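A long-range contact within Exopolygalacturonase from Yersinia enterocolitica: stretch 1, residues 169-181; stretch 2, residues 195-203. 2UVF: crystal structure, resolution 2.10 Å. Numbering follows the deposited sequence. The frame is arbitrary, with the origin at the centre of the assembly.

Stretch 1 169-181: KTLNTKAIQQAID
Stretch 2, residues 195-203: TYKSGALWL

The apolar centre of this contact lies where the helix 173-181 rests on the second stretch, with Leu201 reaching up to it. Leu201 sits in a short strand (phi/psi -119/157) with its CA-to-CB bond sideways to the helix, but its m,t rotamer brings the end of the side chain nearer. Its CD2 packs 3.6 Å from CG2 of Ile176 and also lies 3.6 Å from the backbone O of Thr173. Leucine suits this site because it is long enough for its CD2 to reach the helix from a sideways CA-to-CB bond.

Ile176 and Ile180 are spaced four residues apart, so both CA-to-CB bonds point toward the second stretch from the same side of the helix. They share the m,t rotamer, which is compatible with the helical backbone despite the branching at CB. Ile176 spans two neighbours: while its CG2 meets Leu201, its CD1 lies 3.8 Å from CB of Ser198. Ile180 continues the apolar surface, its CD1 4.1 Å from CD2 of Leu203 and its CG2 3.8 Å from the backbone O of Trp202. Leu203 starts with its CB pointing away, yet its m,t side chain comes back within reach. Ile176, Ile180, Leu201 and Leu203 are buried, and the contact buries 616 Å², both sides summed.

The helix axis crosses that of strand 195-198 at 91°, with a closest approach of 8.4 Å. The chain beyond the strand then follows the helix, as the register shows: CA of Thr173 is 4.7 Å from CA of Ser198, CA of Gln177 6.2 Å from CA of Leu201, and CA of Ile180 6.9 Å from CA of Leu203. Regular backbone bonds stiffen the helix, beginning with Ile176 N to Asn172 O at 2.9 Å.

Further out, Gln177 (chi1 t, chi2 p) extends its amide to the edge of the Trp202 ring, near the ring plane. Trp202 has chi1 m and chi2 84°. The long glutamine reaches this partly exposed margin, but which end of its amide carries the nitrogen is uncertain.

The polar edge gathers at the start of the helix. Gly199 N donates to Thr173 OG1 at 2.9 Å, with an N-H...O angle of 152°. Thr173 has chi1 m (-42°), and its methyl CG2 lies 4.1 Å from Leu201 CD2, so this small side chain offers both a polar and an apolar surface. Glycine suits the place beside the hydroxyl, since an ideal CB at Gly199 would lie a tight 3.3 Å from Thr173 OG1. Alongside, Leu171 (t,p) places CD1 3.8 Å from Gly199 N.

Asn172, immediately before the helix, grips the strand twice: its N donates to Lys197 O at 2.9 Å (156°), and its ND2 donates to that same Lys197 O at 3.3 Å (147°). Its chi1 is m and chi2 -75°, setting ND2 at the edge of the Tyr196 ring as well. Lys197 contributes its carbonyl here, while the end of its side chain leads away.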

# COMPACT_ATOMS: atom_id res chain seq x y z
N LYS A 169 4.27 -1.23 33.92
CA LYS A 169 5.29 -1.61 32.93
C LYS A 169 5.79 -3.05 32.98
O LYS A 169 6.90 -3.31 33.45
CB LYS A 169 6.49 -0.64 32.99
CG LYS A 169 7.00 -0.31 34.41
CD LYS A 169 7.79 0.99 34.45
CE LYS A 169 6.98 2.19 33.95
NZ LYS A 169 5.67 2.34 34.64
N THR A 170 4.97 -3.99 32.52
CA THR A 170 5.50 -5.28 32.12
C THR A 170 5.84 -5.14 30.63
O THR A 170 4.96 -4.89 29.80
CB THR A 170 4.52 -6.44 32.37
OG1 THR A 170 4.20 -6.51 33.76
CG2 THR A 170 5.13 -7.78 31.94
N LEU A 171 7.13 -5.25 30.32
CA LEU A 171 7.58 -5.42 28.94
C LEU A 171 7.37 -6.89 28.56
O LEU A 171 7.89 -7.79 29.23
CB LEU A 171 9.04 -4.99 28.79
CG LEU A 171 9.73 -5.25 27.45
CD1 LEU A 171 9.29 -4.25 26.38
CD2 LEU A 171 11.25 -5.20 27.64
N ASN A 172 6.60 -7.12 27.50
CA ASN A 172 6.14 -8.46 27.17
C ASN A 172 6.91 -9.16 26.05
O ASN A 172 6.49 -10.23 25.61
CB ASN A 172 4.64 -8.43 26.83
CG ASN A 172 3.78 -8.07 28.02
OD1 ASN A 172 3.57 -8.88 28.92
ND2 ASN A 172 3.26 -6.84 28.02
N THR A 173 8.02 -8.56 25.60
CA THR A 173 8.82 -9.12 24.49
C THR A 173 9.07 -10.60 24.68
O THR A 173 8.90 -11.39 23.74
CB THR A 173 10.21 -8.45 24.34
OG1 THR A 173 10.10 -7.03 24.50
CG2 THR A 173 10.82 -8.76 22.99
N LYS A 174 9.46 -10.97 25.91
CA LYS A 174 9.83 -12.34 26.29
C LYS A 174 8.63 -13.29 26.32
O LYS A 174 8.70 -14.40 25.78
CB LYS A 174 10.56 -12.34 27.63
CG LYS A 174 11.71 -13.34 27.67
CD LYS A 174 12.87 -12.84 28.53
CE LYS A 174 14.22 -13.21 27.91
NZ LYS A 174 14.55 -12.33 26.74
N ALA A 175 7.54 -12.85 26.94
CA ALA A 175 6.29 -13.61 26.94
C ALA A 175 5.79 -13.88 25.52
O ALA A 175 5.54 -15.04 25.16
CB ALA A 175 5.24 -12.86 27.74
N ILE A 176 5.66 -12.82 24.72
CA ILE A 176 5.19 -12.92 23.33
C ILE A 176 6.12 -13.77 22.47
O ILE A 176 5.67 -14.60 21.69
CB ILE A 176 4.95 -11.52 22.69
CG1 ILE A 176 3.84 -10.77 23.43
CG2 ILE A 176 4.58 -11.65 21.20
CD1 ILE A 176 3.92 -9.26 23.35
N GLN A 177 7.43 -13.55 22.62
CA GLN A 177 8.43 -14.35 21.91
C GLN A 177 8.37 -15.82 22.31
O GLN A 177 8.45 -16.69 21.46
CB GLN A 177 9.84 -13.81 22.16
CG GLN A 177 10.84 -14.26 21.13
CD GLN A 177 10.62 -13.59 19.80
OE1 GLN A 177 10.18 -14.23 18.84
NE2 GLN A 177 10.89 -12.28 19.75
N GLN A 178 8.24 -16.06 23.61
CA GLN A 178 8.06 -17.40 24.17
C GLN A 178 6.89 -18.10 23.48
O GLN A 178 7.01 -19.25 23.05
CB GLN A 178 7.81 -17.30 25.69
CG GLN A 178 8.72 -18.14 26.56
CD GLN A 178 9.32 -17.33 27.70
OE1 GLN A 178 10.47 -16.89 27.60
NE2 GLN A 178 8.55 -17.10 28.76
N ALA A 179 5.76 -17.37 23.36
CA ALA A 179 4.55 -17.89 22.71
C ALA A 179 4.74 -18.23 21.23
O ALA A 179 4.28 -19.27 20.77
CB ALA A 179 3.37 -16.93 22.90
N ILE A 180 5.42 -17.35 20.48
CA ILE A 180 5.75 -17.62 19.07
C ILE A 180 6.74 -18.78 18.95
O ILE A 180 6.63 -19.60 18.04
CB ILE A 180 6.32 -16.37 18.33
CG1 ILE A 180 5.31 -15.22 18.32
CG2 ILE A 180 6.72 -16.73 16.90
CD1 ILE A 180 5.94 -13.84 18.13
N ASP A 181 7.71 -18.83 19.87
CA ASP A 181 8.71 -19.91 19.88
C ASP A 181 8.04 -21.28 20.08
O ASP A 181 8.32 -22.22 19.34
CB ASP A 181 9.78 -19.67 20.95
CG ASP A 181 10.79 -18.61 20.55
OD1 ASP A 181 11.03 -18.41 19.34
OD2 ASP A 181 11.36 -17.97 21.47
N THR A 195 -3.52 -3.68 26.63
CA THR A 195 -2.37 -2.98 26.09
C THR A 195 -1.07 -3.62 26.55
O THR A 195 -0.66 -3.47 27.72
CB THR A 195 -2.41 -1.51 26.48
OG1 THR A 195 -3.61 -0.93 25.97
CG2 THR A 195 -1.20 -0.75 25.93
N TYR A 196 -0.42 -4.34 25.63
CA TYR A 196 0.84 -5.07 25.86
C TYR A 196 2.05 -4.38 25.21
O TYR A 196 2.25 -4.49 23.99
CB TYR A 196 0.72 -6.49 25.31
CG TYR A 196 -0.51 -7.25 25.79
CD1 TYR A 196 -0.43 -8.15 26.85
CD2 TYR A 196 -1.75 -7.06 25.18
CE1 TYR A 196 -1.58 -8.84 27.30
CE2 TYR A 196 -2.90 -7.75 25.62
CZ TYR A 196 -2.80 -8.63 26.67
OH TYR A 196 -3.92 -9.30 27.10
N LYS A 197 2.83 -3.66 26.01
CA LYS A 197 4.11 -3.09 25.55
C LYS A 197 5.07 -4.21 25.17
O LYS A 197 5.12 -5.26 25.82
CB LYS A 197 4.73 -2.17 26.61
CG LYS A 197 6.03 -1.50 26.15
CD LYS A 197 6.37 -0.23 26.93
CE LYS A 197 5.60 0.96 26.37
NZ LYS A 197 6.40 2.21 26.42
N SER A 198 5.81 -4.01 24.09
CA SER A 198 6.72 -5.04 23.58
C SER A 198 7.83 -4.40 22.76
O SER A 198 7.67 -3.29 22.24
CB SER A 198 5.96 -6.08 22.76
OG SER A 198 6.82 -7.01 22.12
N GLY A 199 8.97 -5.10 22.68
CA GLY A 199 10.06 -4.71 21.78
C GLY A 199 9.97 -5.55 20.53
O GLY A 199 8.97 -6.23 20.30
N ALA A 200 11.03 -5.54 19.73
CA ALA A 200 11.05 -6.32 18.49
C ALA A 200 10.73 -7.78 18.72
O ALA A 200 11.26 -8.40 19.63
CB ALA A 200 12.40 -6.18 17.77
N LEU A 201 9.85 -8.33 17.89
CA LEU A 201 9.47 -9.73 17.94
C LEU A 201 9.85 -10.34 16.59
O LEU A 201 9.97 -9.62 15.61
CB LEU A 201 7.97 -9.90 18.18
CG LEU A 201 7.33 -9.15 19.36
CD1 LEU A 201 5.83 -8.96 19.14
CD2 LEU A 201 7.60 -9.83 20.71
N TRP A 202 10.05 -11.65 16.56
CA TRP A 202 10.59 -12.31 15.38
C TRP A 202 9.70 -13.49 15.03
O TRP A 202 9.56 -14.43 15.82
CB TRP A 202 12.04 -12.76 15.62
CG TRP A 202 12.91 -11.65 16.14
CD1 TRP A 202 13.04 -11.25 17.45
CD2 TRP A 202 13.76 -10.80 15.37
NE1 TRP A 202 13.91 -10.18 17.53
CE2 TRP A 202 14.37 -9.89 16.27
CE3 TRP A 202 14.06 -10.71 14.00
CZ2 TRP A 202 15.27 -8.89 15.85
CZ3 TRP A 202 14.96 -9.72 13.58
CH2 TRP A 202 15.56 -8.83 14.51
N LEU A 203 9.06 -13.40 13.87
CA LEU A 203 8.10 -14.40 13.46
C LEU A 203 8.83 -15.55 12.79
O LEU A 203 10.03 -15.47 12.51
CB LEU A 203 7.05 -13.80 12.50
CG LEU A 203 6.15 -12.65 12.96
CD1 LEU A 203 5.22 -12.24 11.86
CD2 LEU A 203 5.35 -13.00 14.20